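DUF1611 domain-containing protein (Anabaena variabilis, PDB 2OBN) is of unknown function but joins a Rossmann-like domain to a P-loop domain of the NTPase type, and so probably binds a nucleotide or another phosphorylated ligand. Local coordinates at residues Ile12-Thr18 with Ala39-Cys45; Lys97-Gly103 with Asp119-Gln125; Asp161-Lys166 with Val260-Gln265; Lys185-Thr189 with Met218-Tyr222; Leu311-Lys317 with Val335-Ala339. The protein carries 2 engineered substitutions. All coordinates share one frame; numbering follows the deposited sequence.

Contact 1: residues Ile12-Thr18 with Ala39-Cys45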
# COMPACT_ATOMS: atom_id res chain seq x y z
N ILE B 12 -21.12 0.37 -22.66
CA ILE B 12 -20.69 -0.01 -21.32
C ILE B 12 -21.29 -1.37 -20.96
O ILE B 12 -22.51 -1.54 -20.99
CB ILE B 12 -21.13 1.01 -20.26
CG1 ILE B 12 -20.62 2.40 -20.64
CG2 ILE B 12 -20.63 0.59 -18.85
CD1 ILE B 12 -21.04 3.45 -19.68
N LEU B 13 -20.42 -2.34 -20.64
CA LEU B 13 -20.87 -3.66 -20.20
C LEU B 13 -21.33 -3.40 -18.78
O LEU B 13 -20.53 -3.02 -17.93
CB LEU B 13 -19.72 -4.68 -20.22
CG LEU B 13 -20.13 -6.13 -19.89
CD1 LEU B 13 -21.01 -6.70 -21.01
CD2 LEU B 13 -18.90 -7.01 -19.67
N LEU B 14 -22.62 -3.58 -18.52
CA LEU B 14 -23.17 -3.25 -17.21
C LEU B 14 -24.25 -4.23 -16.74
O LEU B 14 -25.19 -3.81 -16.05
CB LEU B 14 -23.71 -1.79 -17.26
CG LEU B 14 -24.01 -0.95 -16.01
CD1 LEU B 14 -22.90 -0.93 -14.97
CD2 LEU B 14 -24.32 0.48 -16.43
N HIS B 15 -24.09 -5.52 -17.07
CA HIS B 15 -25.06 -6.56 -16.66
C HIS B 15 -25.20 -6.64 -15.16
O HIS B 15 -24.21 -6.86 -14.46
CB HIS B 15 -24.67 -7.97 -17.14
CG HIS B 15 -24.68 -8.14 -18.62
ND1 HIS B 15 -25.84 -8.10 -19.36
CD2 HIS B 15 -23.68 -8.39 -19.50
CE1 HIS B 15 -25.54 -8.29 -20.64
NE2 HIS B 15 -24.24 -8.47 -20.74
N GLU B 16 -26.44 -6.47 -14.68
CA GLU B 16 -26.77 -6.50 -13.23
C GLU B 16 -26.26 -5.30 -12.42
O GLU B 16 -26.56 -5.22 -11.23
CB GLU B 16 -26.29 -7.80 -12.57
CG GLU B 16 -26.77 -9.06 -13.25
CD GLU B 16 -26.43 -10.32 -12.47
OE1 GLU B 16 -25.25 -10.48 -12.07
OE2 GLU B 16 -27.35 -11.15 -12.28
N GLY B 17 -25.53 -4.38 -13.04
CA GLY B 17 -25.01 -3.22 -12.34
C GLY B 17 -25.77 -1.91 -12.51
O GLY B 17 -25.46 -0.96 -11.80
N THR B 18 -26.73 -1.82 -13.43
CA THR B 18 -27.44 -0.56 -13.61
C THR B 18 -28.25 -0.22 -12.37
O THR B 18 -28.18 0.91 -11.89
CB THR B 18 -28.35 -0.52 -14.86
OG1 THR B 18 -27.64 -0.98 -16.01
CG2 THR B 18 -28.85 0.91 -15.11
N ALA B 39 -24.55 3.14 -25.89
CA ALA B 39 -25.33 2.03 -25.33
C ALA B 39 -24.84 1.61 -23.96
O ALA B 39 -23.65 1.73 -23.64
CB ALA B 39 -25.33 0.83 -26.27
N VAL B 40 -25.79 1.16 -23.15
CA VAL B 40 -25.58 0.58 -21.84
C VAL B 40 -26.07 -0.86 -22.01
O VAL B 40 -27.20 -1.09 -22.44
CB VAL B 40 -26.39 1.28 -20.75
CG1 VAL B 40 -26.44 0.44 -19.47
CG2 VAL B 40 -25.82 2.66 -20.46
N ILE B 41 -25.21 -1.82 -21.67
CA ILE B 41 -25.53 -3.23 -21.85
C ILE B 41 -25.88 -3.85 -20.51
O ILE B 41 -25.01 -4.03 -19.65
CB ILE B 41 -24.34 -3.97 -22.51
CG1 ILE B 41 -24.08 -3.39 -23.91
CG2 ILE B 41 -24.63 -5.47 -22.63
CD1 ILE B 41 -22.70 -3.72 -24.45
N ASP B 42 -27.16 -4.16 -20.33
CA ASP B 42 -27.65 -4.81 -19.11
C ASP B 42 -28.95 -5.57 -19.42
O ASP B 42 -29.99 -4.96 -19.65
CB ASP B 42 -27.87 -3.77 -18.00
CG ASP B 42 -28.29 -4.39 -16.68
OD1 ASP B 42 -28.32 -5.63 -16.55
OD2 ASP B 42 -28.58 -3.62 -15.73
N ARG B 43 -28.85 -6.90 -19.42
CA ARG B 43 -29.98 -7.80 -19.69
C ARG B 43 -31.16 -7.67 -18.73
O ARG B 43 -32.29 -7.98 -19.09
CB ARG B 43 -29.49 -9.26 -19.73
CG ARG B 43 -28.78 -9.73 -18.47
CD ARG B 43 -28.37 -11.19 -18.58
NE ARG B 43 -27.60 -11.57 -17.40
CZ ARG B 43 -26.26 -11.60 -17.30
NH1 ARG B 43 -25.46 -11.32 -18.34
NH2 ARG B 43 -25.72 -11.96 -16.14
N ASN B 44 -30.90 -7.23 -17.50
CA ASN B 44 -31.93 -6.97 -16.52
C ASN B 44 -32.71 -5.67 -16.76
O ASN B 44 -33.80 -5.50 -16.22
CB ASN B 44 -31.30 -6.89 -15.11
CG ASN B 44 -30.74 -8.21 -14.64
OD1 ASN B 44 -30.66 -9.18 -15.39
ND2 ASN B 44 -30.35 -8.26 -13.37
N CYS B 45 -32.17 -4.75 -17.55
CA CYS B 45 -32.77 -3.43 -17.77
C CYS B 45 -33.05 -3.04 -19.23
O CYS B 45 -33.36 -1.89 -19.52
CB CYS B 45 -31.84 -2.37 -17.14
SG CYS B 45 -31.69 -2.56 -15.36

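Contact 2: residues Lys97-Gly103 with Asp119-Gln125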
# COMPACT_ATOMS: atom_id res chain seq x y z
N LYS B 97 -15.59 -11.41 -26.14
CA LYS B 97 -15.24 -11.98 -27.45
C LYS B 97 -16.10 -11.43 -28.58
O LYS B 97 -15.59 -11.18 -29.68
CB LYS B 97 -15.32 -13.50 -27.42
CG LYS B 97 -14.23 -14.16 -26.56
CD LYS B 97 -14.31 -15.66 -26.65
CE LYS B 97 -13.16 -16.32 -25.93
NZ LYS B 97 -13.16 -17.79 -26.21
N THR B 98 -17.39 -11.24 -28.32
CA THR B 98 -18.33 -10.68 -29.30
C THR B 98 -17.93 -9.26 -29.71
O THR B 98 -18.02 -8.90 -30.89
CB THR B 98 -19.77 -10.67 -28.75
OG1 THR B 98 -20.14 -12.00 -28.35
CG2 THR B 98 -20.76 -10.15 -29.79
N ALA B 99 -17.51 -8.46 -28.73
CA ALA B 99 -17.04 -7.11 -29.01
C ALA B 99 -15.78 -7.17 -29.88
O ALA B 99 -15.66 -6.43 -30.87
CB ALA B 99 -16.77 -6.37 -27.71
N LEU B 100 -14.86 -8.07 -29.53
CA LEU B 100 -13.60 -8.19 -30.27
C LEU B 100 -13.80 -8.61 -31.72
O LEU B 100 -13.20 -8.03 -32.62
CB LEU B 100 -12.61 -9.11 -29.55
CG LEU B 100 -12.08 -8.59 -28.21
CD1 LEU B 100 -11.11 -9.57 -27.61
CD2 LEU B 100 -11.41 -7.23 -28.35
N GLN B 101 -14.66 -9.61 -31.94
CA GLN B 101 -14.98 -10.06 -33.30
C GLN B 101 -15.71 -9.00 -34.12
O GLN B 101 -15.67 -9.05 -35.34
CB GLN B 101 -15.79 -11.35 -33.30
CG GLN B 101 -14.98 -12.57 -32.90
CD GLN B 101 -15.65 -13.88 -33.29
OE1 GLN B 101 -14.97 -14.89 -33.52
NE2 GLN B 101 -16.98 -13.86 -33.40
N ALA B 102 -16.38 -8.05 -33.46
CA ALA B 102 -17.05 -6.93 -34.14
C ALA B 102 -16.10 -5.76 -34.48
O ALA B 102 -16.55 -4.73 -34.97
CB ALA B 102 -18.20 -6.43 -33.28
N GLY B 103 -14.79 -5.89 -34.23
CA GLY B 103 -13.83 -4.83 -34.52
C GLY B 103 -13.74 -3.74 -33.46
O GLY B 103 -13.30 -2.63 -33.76
N ASP B 119 -6.76 -16.04 -26.07
CA ASP B 119 -8.13 -16.20 -26.57
C ASP B 119 -8.76 -14.88 -26.96
O ASP B 119 -9.69 -14.86 -27.78
CB ASP B 119 -9.01 -16.90 -25.52
CG ASP B 119 -8.39 -18.18 -24.98
OD1 ASP B 119 -7.24 -18.13 -24.47
OD2 ASP B 119 -9.07 -19.23 -25.02
N LEU B 120 -8.29 -13.78 -26.37
CA LEU B 120 -8.75 -12.43 -26.69
C LEU B 120 -7.84 -11.80 -27.75
O LEU B 120 -8.35 -11.24 -28.72
CB LEU B 120 -8.84 -11.56 -25.44
CG LEU B 120 -9.84 -12.01 -24.36
CD1 LEU B 120 -9.89 -10.97 -23.26
CD2 LEU B 120 -11.24 -12.26 -24.92
N ASN B 121 -6.52 -11.91 -27.59
CA ASN B 121 -5.59 -11.40 -28.62
C ASN B 121 -5.85 -11.88 -30.02
O ASN B 121 -5.63 -11.14 -30.97
CB ASN B 121 -4.12 -11.73 -28.29
CG ASN B 121 -3.50 -10.73 -27.36
OD1 ASN B 121 -3.86 -9.54 -27.37
ND2 ASN B 121 -2.54 -11.18 -26.56
N ALA B 122 -6.28 -13.14 -30.15
CA ALA B 122 -6.55 -13.74 -31.45
C ALA B 122 -7.72 -13.07 -32.16
O ALA B 122 -7.72 -12.96 -33.39
CB ALA B 122 -6.83 -15.23 -31.28
N LEU B 123 -8.69 -12.60 -31.38
CA LEU B 123 -9.88 -11.94 -31.91
C LEU B 123 -9.72 -10.43 -32.09
O LEU B 123 -10.56 -9.80 -32.73
CB LEU B 123 -11.06 -12.20 -30.98
CG LEU B 123 -11.32 -13.66 -30.60
CD1 LEU B 123 -12.58 -13.74 -29.73
CD2 LEU B 123 -11.46 -14.56 -31.82
N LEU B 124 -8.66 -9.86 -31.53
CA LEU B 124 -8.38 -8.42 -31.62
C LEU B 124 -7.95 -8.02 -33.03
O LEU B 124 -6.87 -8.38 -33.50
CB LEU B 124 -7.30 -8.05 -30.61
CG LEU B 124 -7.01 -6.56 -30.40
CD1 LEU B 124 -8.23 -5.84 -29.83
CD2 LEU B 124 -5.83 -6.42 -29.47
N GLN B 125 -8.81 -7.24 -33.70
CA GLN B 125 -8.57 -6.81 -35.07
C GLN B 125 -7.54 -5.70 -35.16
O GLN B 125 -7.38 -4.93 -34.21
CB GLN B 125 -9.89 -6.34 -35.68
CG GLN B 125 -10.92 -7.46 -35.77
CD GLN B 125 -12.21 -7.04 -36.47
OE1 GLN B 125 -13.29 -7.45 -36.06
NE2 GLN B 125 -12.09 -6.22 -37.52
O HOH W 1 -11.31 -18.65 -24.23
O HOH W 2 -11.21 -6.16 -32.29

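Contact 3: residues Asp161-Lys166 with Val260-Gln265. With PO4 (phosphate ion), chain G.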
# COMPACT_ATOMS: atom_id res chain seq x y z
N ASP B 161 -15.56 5.72 4.89
CA ASP B 161 -15.74 4.41 4.27
C ASP B 161 -15.43 4.60 2.77
O ASP B 161 -15.07 5.70 2.33
CB ASP B 161 -17.19 3.89 4.48
CG ASP B 161 -17.36 2.38 4.20
OD1 ASP B 161 -16.38 1.67 3.86
OD2 ASP B 161 -18.52 1.90 4.32
N MSE B 162 -15.52 3.52 2.02
CA MSE B 162 -15.32 3.52 0.58
C MSE B 162 -16.66 3.64 -0.13
O MSE B 162 -17.70 3.29 0.45
CB MSE B 162 -14.64 2.24 0.17
CG MSE B 162 -13.20 2.24 0.61
SE MSE B 162 -12.34 0.56 0.54
CE MSE B 162 -12.85 0.05 -1.27
N ALA B 163 -16.61 4.11 -1.38
CA ALA B 163 -17.79 4.28 -2.22
C ALA B 163 -18.83 5.18 -1.57
O ALA B 163 -19.97 4.79 -1.48
CB ALA B 163 -18.41 2.91 -2.58
N ILE B 164 -18.41 6.38 -1.13
CA ILE B 164 -19.32 7.34 -0.48
C ILE B 164 -19.39 8.70 -1.14
O ILE B 164 -20.14 9.58 -0.68
CB ILE B 164 -19.00 7.52 1.02
CG1 ILE B 164 -17.56 8.01 1.23
CG2 ILE B 164 -19.26 6.19 1.79
CD1 ILE B 164 -17.25 8.32 2.66
N GLY B 165 -18.65 8.90 -2.22
CA GLY B 165 -18.65 10.18 -2.92
C GLY B 165 -17.35 10.98 -2.87
O GLY B 165 -17.37 12.17 -3.14
N LYS B 166 -16.24 10.36 -2.48
CA LYS B 166 -14.95 11.06 -2.44
C LYS B 166 -14.59 11.64 -3.80
O LYS B 166 -14.17 12.79 -3.87
CB LYS B 166 -13.81 10.15 -1.94
CG LYS B 166 -13.94 9.73 -0.47
CD LYS B 166 -12.73 8.97 0.05
CE LYS B 166 -12.55 7.59 -0.62
NZ LYS B 166 -13.74 6.74 -0.49
N VAL B 260 -15.19 13.10 3.75
CA VAL B 260 -16.47 12.72 3.18
C VAL B 260 -17.12 11.67 4.10
O VAL B 260 -16.43 10.83 4.68
CB VAL B 260 -16.31 12.19 1.74
CG1 VAL B 260 -17.68 12.03 1.04
CG2 VAL B 260 -15.40 13.13 0.93
N HIS B 261 -18.43 11.76 4.26
CA HIS B 261 -19.16 10.84 5.12
C HIS B 261 -20.62 10.74 4.72
O HIS B 261 -21.24 11.74 4.37
CB HIS B 261 -19.01 11.30 6.56
CG HIS B 261 -19.89 10.57 7.53
ND1 HIS B 261 -19.66 9.27 7.92
CD2 HIS B 261 -20.96 10.99 8.23
CE1 HIS B 261 -20.57 8.91 8.81
NE2 HIS B 261 -21.38 9.94 9.01
N ARG B 262 -21.17 9.53 4.75
CA ARG B 262 -22.59 9.32 4.46
C ARG B 262 -23.37 9.50 5.74
O ARG B 262 -23.14 8.78 6.72
CB ARG B 262 -22.86 7.94 3.85
CG ARG B 262 -24.36 7.67 3.64
CD ARG B 262 -24.64 6.32 3.02
NE ARG B 262 -24.16 6.24 1.64
CZ ARG B 262 -23.16 5.49 1.18
NH1 ARG B 262 -22.48 4.64 1.96
NH2 ARG B 262 -22.87 5.55 -0.10
N ALA B 263 -24.28 10.47 5.73
CA ALA B 263 -25.11 10.77 6.88
C ALA B 263 -25.81 9.52 7.40
O ALA B 263 -26.43 8.77 6.64
CB ALA B 263 -26.15 11.85 6.52
N GLY B 264 -25.66 9.27 8.71
CA GLY B 264 -26.33 8.15 9.38
C GLY B 264 -25.57 6.84 9.39
O GLY B 264 -25.96 5.93 10.11
N GLN B 265 -24.50 6.71 8.62
CA GLN B 265 -23.77 5.45 8.60
C GLN B 265 -22.95 5.30 9.87
O GLN B 265 -22.20 6.20 10.23
CB GLN B 265 -22.87 5.36 7.38
CG GLN B 265 -22.35 3.97 7.15
CD GLN B 265 -21.45 3.89 5.96
OE1 GLN B 265 -21.55 4.71 5.05
NE2 GLN B 265 -20.56 2.90 5.94
P PO4 G . -15.77 7.02 -3.66
O1 PO4 G . -15.27 5.60 -3.83
O2 PO4 G . -14.86 7.97 -4.42
O3 PO4 G . -17.14 7.17 -4.25
O4 PO4 G . -15.81 7.42 -2.21

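Contact 4: residues Lys185-Thr189 with Met218-Tyr222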
# COMPACT_ATOMS: atom_id res chain seq x y z
N LYS B 185 -6.90 21.69 -11.24
CA LYS B 185 -6.73 20.39 -11.86
C LYS B 185 -7.19 19.25 -10.95
O LYS B 185 -6.87 19.23 -9.76
CB LYS B 185 -5.28 20.10 -12.24
CG LYS B 185 -5.24 19.11 -13.41
CD LYS B 185 -3.96 18.41 -13.60
CE LYS B 185 -3.92 17.73 -14.99
NZ LYS B 185 -5.18 17.08 -15.45
N PHE B 186 -7.95 18.32 -11.53
CA PHE B 186 -8.42 17.12 -10.85
C PHE B 186 -7.44 16.00 -11.20
O PHE B 186 -7.06 15.86 -12.35
CB PHE B 186 -9.84 16.77 -11.31
CG PHE B 186 -10.27 15.38 -10.89
CD1 PHE B 186 -10.73 15.14 -9.61
CD2 PHE B 186 -10.20 14.32 -11.79
CE1 PHE B 186 -11.10 13.85 -9.22
CE2 PHE B 186 -10.57 13.04 -11.41
CZ PHE B 186 -11.02 12.81 -10.11
N LEU B 187 -7.02 15.22 -10.19
CA LEU B 187 -6.08 14.09 -10.37
C LEU B 187 -6.71 12.78 -9.97
O LEU B 187 -7.14 12.62 -8.84
CB LEU B 187 -4.80 14.32 -9.57
CG LEU B 187 -3.98 15.53 -10.02
CD1 LEU B 187 -2.81 15.71 -9.10
CD2 LEU B 187 -3.52 15.36 -11.45
N ALA B 188 -6.78 11.85 -10.92
CA ALA B 188 -7.42 10.56 -10.72
C ALA B 188 -6.48 9.58 -10.07
O ALA B 188 -5.31 9.52 -10.42
CB ALA B 188 -7.91 10.00 -12.06
N THR B 189 -7.02 8.79 -9.14
CA THR B 189 -6.26 7.82 -8.36
C THR B 189 -6.89 6.40 -8.33
O THR B 189 -6.43 5.52 -7.57
CB THR B 189 -6.14 8.33 -6.93
OG1 THR B 189 -7.45 8.48 -6.39
CG2 THR B 189 -5.41 9.67 -6.90
N MSE B 218 2.66 11.94 -9.98
CA MSE B 218 1.55 12.62 -10.66
C MSE B 218 1.42 14.06 -10.16
O MSE B 218 1.23 14.98 -10.95
CB MSE B 218 0.24 11.85 -10.41
CG MSE B 218 -0.98 12.44 -11.10
SE MSE B 218 -2.57 11.34 -10.84
CE MSE B 218 -2.43 11.27 -8.95
N VAL B 219 1.50 14.22 -8.85
CA VAL B 219 1.39 15.53 -8.20
C VAL B 219 2.53 16.47 -8.62
O VAL B 219 2.32 17.67 -8.80
CB VAL B 219 1.33 15.37 -6.66
CG1 VAL B 219 1.54 16.69 -5.95
CG2 VAL B 219 -0.03 14.70 -6.25
N MSE B 220 3.74 15.94 -8.77
CA MSE B 220 4.87 16.78 -9.23
C MSE B 220 4.74 17.15 -10.71
O MSE B 220 5.28 18.15 -11.15
CB MSE B 220 6.20 16.08 -8.99
CG MSE B 220 6.55 15.85 -7.54
SE MSE B 220 6.76 17.48 -6.56
CE MSE B 220 8.40 18.11 -7.32
N ARG B 221 4.03 16.33 -11.48
CA ARG B 221 3.86 16.53 -12.91
C ARG B 221 3.01 17.76 -13.25
O ARG B 221 3.26 18.43 -14.25
CB ARG B 221 3.29 15.24 -13.55
CG ARG B 221 2.98 15.31 -15.05
CD ARG B 221 3.24 13.97 -15.77
NE ARG B 221 2.82 12.80 -15.00
N TYR B 222 2.03 18.08 -12.41
CA TYR B 222 1.12 19.22 -12.66
C TYR B 222 1.21 20.36 -11.66
O TYR B 222 0.81 21.47 -11.98
CB TYR B 222 -0.33 18.72 -12.71
CG TYR B 222 -0.53 17.61 -13.72
CD1 TYR B 222 -0.61 17.90 -15.09
CD2 TYR B 222 -0.61 16.28 -13.32
CE1 TYR B 222 -0.77 16.88 -16.04
CE2 TYR B 222 -0.78 15.25 -14.24
CZ TYR B 222 -0.85 15.55 -15.60
OH TYR B 222 -1.01 14.52 -16.50

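Contact 5: residues Leu311-Lys317 with Val335-Ala339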
# COMPACT_ATOMS: atom_id res chain seq x y z
N LEU B 311 -31.62 10.90 1.80
CA LEU B 311 -32.54 11.68 2.63
C LEU B 311 -33.37 12.67 1.84
O LEU B 311 -33.01 13.03 0.73
CB LEU B 311 -31.74 12.48 3.66
CG LEU B 311 -30.88 11.68 4.63
CD1 LEU B 311 -30.03 12.61 5.48
CD2 LEU B 311 -31.76 10.77 5.50
N ASP B 312 -34.51 13.08 2.41
CA ASP B 312 -35.31 14.16 1.81
C ASP B 312 -34.54 15.47 2.07
O ASP B 312 -33.62 15.50 2.90
CB ASP B 312 -36.77 14.17 2.34
CG ASP B 312 -36.88 14.48 3.83
OD1 ASP B 312 -36.13 15.32 4.35
OD2 ASP B 312 -37.75 13.88 4.49
N GLU B 313 -34.90 16.54 1.38
CA GLU B 313 -34.16 17.83 1.48
C GLU B 313 -34.14 18.40 2.90
O GLU B 313 -33.13 18.95 3.34
CB GLU B 313 -34.75 18.88 0.53
CG GLU B 313 -33.80 20.07 0.25
CD GLU B 313 -34.39 21.13 -0.68
OE1 GLU B 313 -35.64 21.19 -0.83
OE2 GLU B 313 -33.63 21.93 -1.25
N TYR B 314 -35.26 18.27 3.59
CA TYR B 314 -35.42 18.76 4.96
C TYR B 314 -34.51 18.01 5.92
O TYR B 314 -33.89 18.62 6.79
CB TYR B 314 -36.88 18.60 5.39
CG TYR B 314 -37.24 19.22 6.72
CD1 TYR B 314 -37.07 18.52 7.90
CD2 TYR B 314 -37.80 20.50 6.78
CE1 TYR B 314 -37.42 19.07 9.12
CE2 TYR B 314 -38.16 21.07 8.00
CZ TYR B 314 -37.97 20.35 9.17
OH TYR B 314 -38.32 20.88 10.40
N ALA B 315 -34.44 16.70 5.75
CA ALA B 315 -33.59 15.86 6.57
C ALA B 315 -32.12 16.09 6.24
O ALA B 315 -31.26 16.05 7.14
CB ALA B 315 -33.96 14.38 6.38
N ALA B 316 -31.82 16.31 4.96
CA ALA B 316 -30.45 16.57 4.50
C ALA B 316 -29.91 17.81 5.16
O ALA B 316 -28.78 17.81 5.64
CB ALA B 316 -30.41 16.75 2.98
N LYS B 317 -30.73 18.86 5.19
CA LYS B 317 -30.36 20.11 5.83
C LYS B 317 -30.17 19.94 7.33
O LYS B 317 -29.21 20.46 7.89
CB LYS B 317 -31.36 21.21 5.47
CG LYS B 317 -31.24 21.67 4.01
CD LYS B 317 -32.28 22.72 3.66
CE LYS B 317 -32.14 23.19 2.20
NZ LYS B 317 -33.22 24.19 1.87
N VAL B 335 -22.67 17.83 -3.85
CA VAL B 335 -23.36 17.36 -5.04
C VAL B 335 -24.75 17.98 -5.03
O VAL B 335 -25.21 18.54 -6.03
CB VAL B 335 -23.47 15.81 -5.03
CG1 VAL B 335 -24.41 15.29 -6.13
CG2 VAL B 335 -22.08 15.19 -5.16
N ARG B 336 -25.39 17.92 -3.87
CA ARG B 336 -26.76 18.38 -3.71
C ARG B 336 -26.96 19.89 -3.62
O ARG B 336 -27.91 20.42 -4.20
CB ARG B 336 -27.33 17.72 -2.45
CG ARG B 336 -28.80 17.87 -2.26
CD ARG B 336 -29.27 16.84 -1.26
NE ARG B 336 -30.71 16.66 -1.31
CZ ARG B 336 -31.38 15.70 -0.67
NH1 ARG B 336 -30.74 14.80 0.09
NH2 ARG B 336 -32.69 15.64 -0.80
N PHE B 337 -26.07 20.56 -2.89
CA PHE B 337 -26.22 22.00 -2.65
C PHE B 337 -25.10 22.89 -3.18
O PHE B 337 -25.18 24.11 -3.03
CB PHE B 337 -26.39 22.25 -1.15
CG PHE B 337 -27.52 21.49 -0.53
CD1 PHE B 337 -28.85 21.83 -0.82
CD2 PHE B 337 -27.28 20.46 0.37
CE1 PHE B 337 -29.90 21.13 -0.24
CE2 PHE B 337 -28.34 19.75 0.96
CZ PHE B 337 -29.65 20.10 0.66
N GLY B 338 -24.07 22.31 -3.80
CA GLY B 338 -22.94 23.09 -4.31
C GLY B 338 -21.70 22.98 -3.42
O GLY B 338 -21.80 22.74 -2.22
N ALA B 339 -20.53 23.21 -4.00
CA ALA B 339 -19.28 23.06 -3.28
C ALA B 339 -18.68 24.33 -2.67
O ALA B 339 -17.66 24.23 -1.98
CB ALA B 339 -18.25 22.42 -4.21

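Contact 1: residues Ile12-Thr18 with Ala39-Cys45
D42 reaches across to the turn E16-T18 and grips it with both carboxylate oxygens. Its CG, anti to the backbone N (chi1 -176°), points the carboxylate at that turn, and OD1 lies 2.8 Å from E16 N. That donor comes from above the carboxylate plane, while N44 N reaches OD1 from the opposite face and closes an Asx turn. OD2 takes the hydroxyl of T18 on its anti side, OG1 to OD2 2.8 Å. Both nitrogens of H15 are engaged: ND1 accepts from R43 N at 3.2 Å, close to the ring plane, and NE2 is hydrogen-bonded to E95 OE2, which together fix the imidazole's rotation. R43 lays its guanidinium flat on one ring face, planes 24° apart, with NH1 3.3 Å from H15 CG; I41 O lies over the opposite face. L14 CD2 meets V40 CG1 at 3.7 Å, both residues also touching L30 of helix 24-32. That helix joins parallel strands 10-13 and 37-41, and the cluster lies just past their carboxyl ends, in a beta-alpha-beta unit of a Rossmann-like sheet.

Contact 2: residues Lys97-Gly103 with Asp119-Gln125
L100 turns its whole side chain into the segment D119-Q125, and nearly every carbon finds a leucine there. Its CB packs on L123 CB at 3.7 Å. Beyond CG, which stands anti to the carbonyl carbon (chi1 -67°), the two methyls part: CD1 comes to 3.7 Å from L120 CB and also lies against the L120 carbonyl oxygen, whereas CD2 meets L124 CD1 at 3.8 Å. One residue thus touches three leucines of the other segment. K97 borders this patch with the aliphatic part of its extended chain, CB lying 3.6 Å from L123 CD1, and a water accepts a hydrogen bond from its NZ at 2.8 Å. A second water links the backbones, accepting a hydrogen bond from Q125 N at 3.0 Å and donating one to L100 O. Helix 92-101 ends close by in a Schellman motif at G103, whose positive phi suits glycine. The contact lays helix 92-101 beside helix 118-121 and the turn that follows it, at the surface, with L120 and L124 reaching strand 130-132 at the margin of the parallel sheet.

Contact 3: residues Asp161-Lys166 with Val260-Gln265
The loop A163-K166, which packs I164 against V260 of the neighbouring strand, wraps a phosphate ion, probably from the crystallisation liquor, and holds it largely by backbone N-H groups. I164 N and K166 N both point at its O4, each at 3.0 Å, while G165 N is shared between O3 and O4. K166, bent at chi3 and chi4, curls back to bring NZ within 2.8 Å of O4; M167 N adds a further donor. The loop follows a strand and leads straight into a helix, as P-loops do, and G165 is the N-cap residue with backbone angles that call for glycine. R262 bonds the loop on its side away from the anion. Its NH2 donates to A163 O at 3.3 Å, in the carbonyl plane and on a lone pair, while I164 lies over one guanidinium face. Q265 brings NE2 to D161 OD2 at 2.8 Å, meeting the oxygen on its anti side with the amide and carboxylate planes 63° apart. The side chains of I164 and V260 pass in opposite directions, CG1 to CG1 4.0 Å. Within the parallel sheet, strand 256-262 lies between 153-159, which runs into the loop, and 301-307, while helix 166-179 begins directly at the anion.

Contact 4: residues Lys185-Thr189 with Met218-Tyr222
L187, M218 and Y222 account for most of the surface buried here, with K185 completing the set. L187 holds the middle: CD2 lies 3.6 Å from Y222 CD2 and 3.9 Å from M218 CG, and CD1 turns to V219 CG2 at 4.1 Å. L187 and M218, a selenomethionine in the crystal, reach toward each other tip to tip. The first two torsions of M218, both near 180°, carry SE to 3.3 Å from A188 O, and the bend at chi3 (53°) brings CE back to L187 CB and T189 CG2. Y222 offers one ring face to K185. The lysine chain, extended as far as CE, lays CD and CE over that face, CE 3.4 Å from the ring centroid as a CH-pi contact; a bend at chi4 then sets NZ 4.6 Å from the same point, a cation-pi pair 14° off the normal. Helix 218-222 runs nearly antiparallel to strand 185-187, at 163°, and packs on the end strand of the P-loop sheet. The chemistry implies that this last helical turn is held mainly by apolar packing, while the aromatic face probably stabilises the lysine charge at the partly exposed K185-Y222 end.

Contact 5: residues Leu311-Lys317 with Val335-Ala339
At the start of helix 313-327, R336 grips the carbonyl that precedes the first turn. Its guanidinium meets L311 O end-on with two nitrogens, NH1 at 2.9 Å and NH2 at 3.0 Å, both from the same face of the carbonyl plane. The extended chain, CG anti to the backbone N (chi1 -169°), carries the group across, and the methyl of A316 lies over one guanidinium face, CB to NH1 3.5 Å. T308 OG1 is a further hydrogen-bond partner of NH1. The helix itself opens with D312 as N-cap: its OD1 accepts from A315 N at 2.6 Å, a capping bond. In the P-loop domain this helix leads on to the edge strand 331-332, and the short, weakly bonded helix 334-337 returns to its first turn. F337 lies alongside R336, whose CG sits over the centre of one ring face. The ring edge faces the helix: CZ is 4.1 Å from A316 CB, and the carboxylate of E313, turned only 4° from the ring plane, brings OE2 to 3.9 Å from CE1. K317 adds its CE beside the same CE1.

How the contacts relate
Contacts 1 and 4 are buried, contact 3 is partly so, and contacts 2 and 5 lie at the surface. Contacts 1 and 2 belong to the Rossmann-like part, contact 1 in its sheet and contact 2 in the helices at its margin, and contacts 3, 4 and 5 to the P-loop domain; centres of contacts 2 and 5 are about 46 Å apart. Contacts 1 and 3 both sit where a central strand gives way to a loop and are rich in directed polar bonds, one tying two strand ends together, the other holding an anion. Contact 4, nested within the loop that contact 3 closes, is mainly apolar. A water links backbones in contact 2, beside leucine packing, whereas R336 gripping a backbone carbonyl marks contact 5, which touches contact 3 through A263 and L311.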